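Local structure of GTP cyclohydrolase 1 type 2 homolog (Thermus thermophilus, 2YYB) at residues Pro23-Lys33 / Asp59-Gly70. The protein is of uncertain function but belongs to the GTP cyclohydrolase I type 2/NIF3 family and probably binds divalent metal ions. Numbering follows the deposited sequence.
Sequences PSLNGLQVEGK and DFLIVHHGLFWG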
loop_
_atom_site.group_PDB
_atom_site.type_symbol
_atom_site.label_atom_id
_atom_site.label_comp_id
_atom_site.label_asym_id
_atom_site.label_seq_id
_atom_site.Cartn_x
_atom_site.Cartn_y
_atom_site.Cartn_z
ATOM N N PRO A 23 13.391 9.179 -5.854
ATOM C CA PRO A 23 12.899 8.440 -7.024
ATOM C C PRO A 23 13.960 8.294 -8.115
ATOM O O PRO A 23 14.076 7.239 -8.733
ATOM C CB PRO A 23 11.687 9.265 -7.475
ATOM C CG PRO A 23 12.060 10.659 -7.070
ATOM C CD PRO A 23 12.643 10.441 -5.689
ATOM N N SER A 24 14.746 9.346 -8.332
ATOM C CA SER A 24 15.786 9.314 -9.356
ATOM C C SER A 24 16.873 8.304 -9.005
ATOM O O SER A 24 17.211 8.121 -7.840
ATOM C CB SER A 24 16.422 10.690 -9.525
ATOM O OG SER A 24 17.485 10.847 -8.609
ATOM N N LEU A 25 17.409 7.649 -10.024
ATOM C CA LEU A 25 18.453 6.654 -9.827
ATOM C C LEU A 25 19.784 7.396 -9.693
ATOM O O LEU A 25 20.391 7.768 -10.696
ATOM C CB LEU A 25 18.490 5.702 -11.031
ATOM C CG LEU A 25 19.144 4.332 -10.869
ATOM C CD1 LEU A 25 19.722 4.191 -9.473
ATOM C CD2 LEU A 25 18.100 3.248 -11.127
ATOM N N ASN A 26 20.232 7.615 -8.463
ATOM C CA ASN A 26 21.476 8.335 -8.238
ATOM C C ASN A 26 22.704 7.473 -8.521
ATOM O O ASN A 26 22.719 6.271 -8.224
ATOM C CB ASN A 26 21.505 8.883 -6.806
ATOM C CG ASN A 26 20.485 10.013 -6.588
ATOM O OD1 ASN A 26 19.975 10.195 -5.480
ATOM N ND2 ASN A 26 20.192 10.774 -7.646
ATOM N N GLY A 27 23.728 8.094 -9.110
ATOM C CA GLY A 27 24.956 7.386 -9.450
ATOM C C GLY A 27 25.166 7.337 -10.952
ATOM O O GLY A 27 24.640 8.171 -11.676
ATOM N N LEU A 28 25.934 6.363 -11.424
ATOM C CA LEU A 28 26.184 6.229 -12.853
ATOM C C LEU A 28 24.934 5.699 -13.541
ATOM O O LEU A 28 24.551 4.555 -13.328
ATOM C CB LEU A 28 27.355 5.269 -13.115
ATOM C CG LEU A 28 27.766 5.066 -14.579
ATOM C CD1 LEU A 28 28.362 6.335 -15.170
ATOM C CD2 LEU A 28 28.781 3.955 -14.644
ATOM N N GLN A 29 24.305 6.518 -14.375
ATOM C CA GLN A 29 23.094 6.095 -15.066
ATOM C C GLN A 29 23.377 5.482 -16.424
ATOM O O GLN A 29 22.656 4.601 -16.849
ATOM C CB GLN A 29 22.127 7.271 -15.235
ATOM C CG GLN A 29 21.749 7.954 -13.938
ATOM C CD GLN A 29 20.455 8.757 -14.057
ATOM O OE1 GLN A 29 20.214 9.423 -15.071
ATOM N NE2 GLN A 29 19.625 8.704 -13.014
ATOM N N VAL A 30 24.404 5.967 -17.117
ATOM C CA VAL A 30 24.763 5.413 -18.419
ATOM C C VAL A 30 26.270 5.300 -18.496
ATOM O O VAL A 30 26.995 6.265 -18.258
ATOM C CB VAL A 30 24.250 6.279 -19.602
ATOM C CG1 VAL A 30 24.652 5.636 -20.927
ATOM C CG2 VAL A 30 22.735 6.420 -19.539
ATOM N N GLU A 31 26.740 4.105 -18.822
ATOM C CA GLU A 31 28.166 3.834 -18.912
ATOM C C GLU A 31 28.764 4.322 -20.240
ATOM O O GLU A 31 28.099 4.296 -21.271
ATOM C CB GLU A 31 28.384 2.331 -18.717
ATOM C CG GLU A 31 29.827 1.851 -18.808
ATOM C CD GLU A 31 29.913 0.327 -18.785
ATOM O OE1 GLU A 31 29.634 -0.269 -17.726
ATOM O OE2 GLU A 31 30.240 -0.277 -19.830
ATOM N N GLY A 32 30.018 4.788 -20.178
ATOM C CA GLY A 32 30.755 5.288 -21.335
ATOM C C GLY A 32 32.206 4.823 -21.262
ATOM O O GLY A 32 32.479 3.749 -20.721
ATOM N N LYS A 33 33.136 5.619 -21.788
ATOM C CA LYS A 33 34.563 5.281 -21.783
ATOM C C LYS A 33 35.086 4.935 -20.395
ATOM O O LYS A 33 34.690 5.552 -19.397
ATOM C CB LYS A 33 35.414 6.458 -22.258
ATOM C CG LYS A 33 35.188 6.953 -23.642
ATOM C CD LYS A 33 35.865 8.306 -23.795
ATOM C CE LYS A 33 35.572 8.863 -25.176
ATOM N NZ LYS A 33 36.016 10.280 -25.367
ATOM N N ASP A 59 33.825 13.412 -21.257
ATOM C CA ASP A 59 33.856 11.951 -21.060
ATOM C C ASP A 59 32.956 11.531 -19.905
ATOM O O ASP A 59 32.425 10.426 -19.878
ATOM C CB ASP A 59 35.276 11.453 -20.725
ATOM C CG ASP A 59 36.247 11.677 -21.844
ATOM O OD1 ASP A 59 35.886 11.361 -23.000
ATOM O OD2 ASP A 59 37.367 12.157 -21.576
ATOM N N PHE A 60 32.813 12.425 -18.941
ATOM C CA PHE A 60 32.045 12.146 -17.749
ATOM C C PHE A 60 31.120 13.321 -17.479
ATOM O O PHE A 60 31.550 14.346 -16.942
ATOM C CB PHE A 60 33.011 11.959 -16.584
ATOM C CG PHE A 60 32.426 11.244 -15.417
ATOM C CD1 PHE A 60 32.524 9.861 -15.317
ATOM C CD2 PHE A 60 31.782 11.953 -14.405
ATOM C CE1 PHE A 60 31.978 9.189 -14.205
ATOM C CE2 PHE A 60 31.241 11.291 -13.307
ATOM C CZ PHE A 60 31.336 9.910 -13.204
ATOM N N LEU A 61 29.860 13.163 -17.871
ATOM C CA LEU A 61 28.823 14.188 -17.702
ATOM C C LEU A 61 28.074 14.004 -16.386
ATOM O O LEU A 61 27.527 12.924 -16.100
ATOM C CB LEU A 61 27.826 14.119 -18.863
ATOM C CG LEU A 61 26.712 15.146 -18.855
ATOM C CD1 LEU A 61 27.305 16.526 -18.616
ATOM C CD2 LEU A 61 25.959 15.110 -20.158
ATOM N N ILE A 62 28.077 15.060 -15.579
ATOM C CA ILE A 62 27.400 15.058 -14.292
ATOM C C ILE A 62 26.164 15.955 -14.378
ATOM O O ILE A 62 26.267 17.121 -14.767
ATOM C CB ILE A 62 28.329 15.608 -13.205
ATOM C CG1 ILE A 62 29.571 14.711 -13.099
ATOM C CG2 ILE A 62 27.554 15.755 -11.877
ATOM C CD1 ILE A 62 30.616 15.184 -12.121
ATOM N N VAL A 63 24.999 15.422 -14.027
ATOM C CA VAL A 63 23.777 16.226 -14.064
ATOM C C VAL A 63 22.989 16.084 -12.760
ATOM O O VAL A 63 23.086 15.058 -12.072
ATOM C CB VAL A 63 22.871 15.822 -15.256
ATOM C CG1 VAL A 63 23.616 16.050 -16.572
ATOM C CG2 VAL A 63 22.424 14.359 -15.106
ATOM N N HIS A 64 22.220 17.121 -12.421
ATOM C CA HIS A 64 21.410 17.107 -11.196
ATOM C C HIS A 64 20.117 16.341 -11.480
ATOM O O HIS A 64 19.629 15.593 -10.627
ATOM C CB HIS A 64 21.096 18.541 -10.741
ATOM C CG HIS A 64 20.295 18.623 -9.469
ATOM N ND1 HIS A 64 20.735 18.099 -8.271
ATOM C CD2 HIS A 64 19.074 19.152 -9.215
ATOM C CE1 HIS A 64 19.820 18.294 -7.339
ATOM N NE2 HIS A 64 18.799 18.930 -7.885
ATOM N N HIS A 65 19.588 16.522 -12.689
ATOM C CA HIS A 65 18.353 15.863 -13.110
ATOM C C HIS A 65 18.661 14.829 -14.202
ATOM O O HIS A 65 18.823 15.184 -15.376
ATOM C CB HIS A 65 17.360 16.913 -13.636
ATOM C CG HIS A 65 16.930 17.919 -12.609
ATOM N ND1 HIS A 65 16.269 17.568 -11.448
ATOM C CD2 HIS A 65 17.057 19.269 -12.573
ATOM C CE1 HIS A 65 16.009 18.658 -10.743
ATOM N NE2 HIS A 65 16.476 19.703 -11.404
ATOM N N GLY A 66 18.739 13.559 -13.812
ATOM C CA GLY A 66 19.058 12.504 -14.753
ATOM C C GLY A 66 17.936 11.918 -15.591
ATOM O O GLY A 66 16.882 12.514 -15.764
ATOM N N LEU A 67 18.164 10.718 -16.101
ATOM C CA LEU A 67 17.206 10.051 -16.967
ATOM C C LEU A 67 16.190 9.139 -16.312
ATOM O O LEU A 67 15.115 8.918 -16.866
ATOM C CB LEU A 67 17.951 9.231 -18.013
ATOM C CG LEU A 67 18.758 9.978 -19.063
ATOM C CD1 LEU A 67 19.508 8.968 -19.902
ATOM C CD2 LEU A 67 17.836 10.820 -19.919
ATOM N N PHE A 68 16.521 8.611 -15.140
ATOM C CA PHE A 68 15.639 7.680 -14.465
ATOM C C PHE A 68 14.925 8.188 -13.215
ATOM O O PHE A 68 15.507 8.902 -12.400
ATOM C CB PHE A 68 16.435 6.419 -14.145
ATOM C CG PHE A 68 16.997 5.745 -15.363
ATOM C CD1 PHE A 68 16.149 5.172 -16.308
ATOM C CD2 PHE A 68 18.366 5.729 -15.598
ATOM C CE1 PHE A 68 16.659 4.603 -17.459
ATOM C CE2 PHE A 68 18.878 5.157 -16.756
ATOM C CZ PHE A 68 18.028 4.598 -17.682
ATOM N N TRP A 69 13.656 7.802 -13.073
ATOM C CA TRP A 69 12.847 8.200 -11.929
ATOM C C TRP A 69 11.924 7.073 -11.461
ATOM O O TRP A 69 10.812 7.338 -11.030
ATOM C CB TRP A 69 11.996 9.431 -12.278
ATOM C CG TRP A 69 12.769 10.575 -12.881
ATOM C CD1 TRP A 69 13.013 10.791 -14.212
ATOM C CD2 TRP A 69 13.430 11.641 -12.175
ATOM N NE1 TRP A 69 13.783 11.920 -14.376
ATOM C CE2 TRP A 69 14.054 12.462 -13.145
ATOM C CE3 TRP A 69 13.553 11.983 -10.818
ATOM C CZ2 TRP A 69 14.793 13.605 -12.804
ATOM C CZ3 TRP A 69 14.294 13.132 -10.475
ATOM C CH2 TRP A 69 14.902 13.924 -11.471
ATOM N N GLY A 70 12.380 5.825 -11.539
ATOM C CA GLY A 70 11.543 4.709 -11.114
ATOM C C GLY A 70 10.573 4.249 -12.202
ATOM O O GLY A 70 10.115 3.104 -12.215
#
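The side-chain amide of Gln29 joins the loop 66-70 to the chain before strand 27-30. Gln29 OE1 accepts a hydrogen bond from Leu67 N at 2.6 Å, in the carbonyl plane and on a lone pair. Gln29 NE2 donates one to Leu25 O at 2.6 Å, close to the amide plane. Both ends of the amide are thus used, which fixes its rotation. Gln29 CG lies anti to the carbonyl carbon (chi1 -56°), and the extended chain carries the amide past the Phe68 ring, whose CD2 is 4.0 Å from Gln29 CD. Leu25 N reaches Phe68 O at 3.3 Å from above the carbonyl plane. Ser24 CB lies obliquely to the Trp69 ring, which is poorly ordered. At the far end, Lys33 NZ forms a salt bridge with Asp59 OD1 at 2.6 Å; Asp59 OD2 is held by Arg37 N. Strand 92-95 lies between strands 27-30 and 60-63, and Gln29 and Val30 form a classic beta bulge facing Leu93. An alanine in place of Gln29 is likely to leave Leu67 N and Leu25 O without these partners. The amide therefore ties strand 27-30 to the loop that follows His64 and His65, two of the predicted metal ligands.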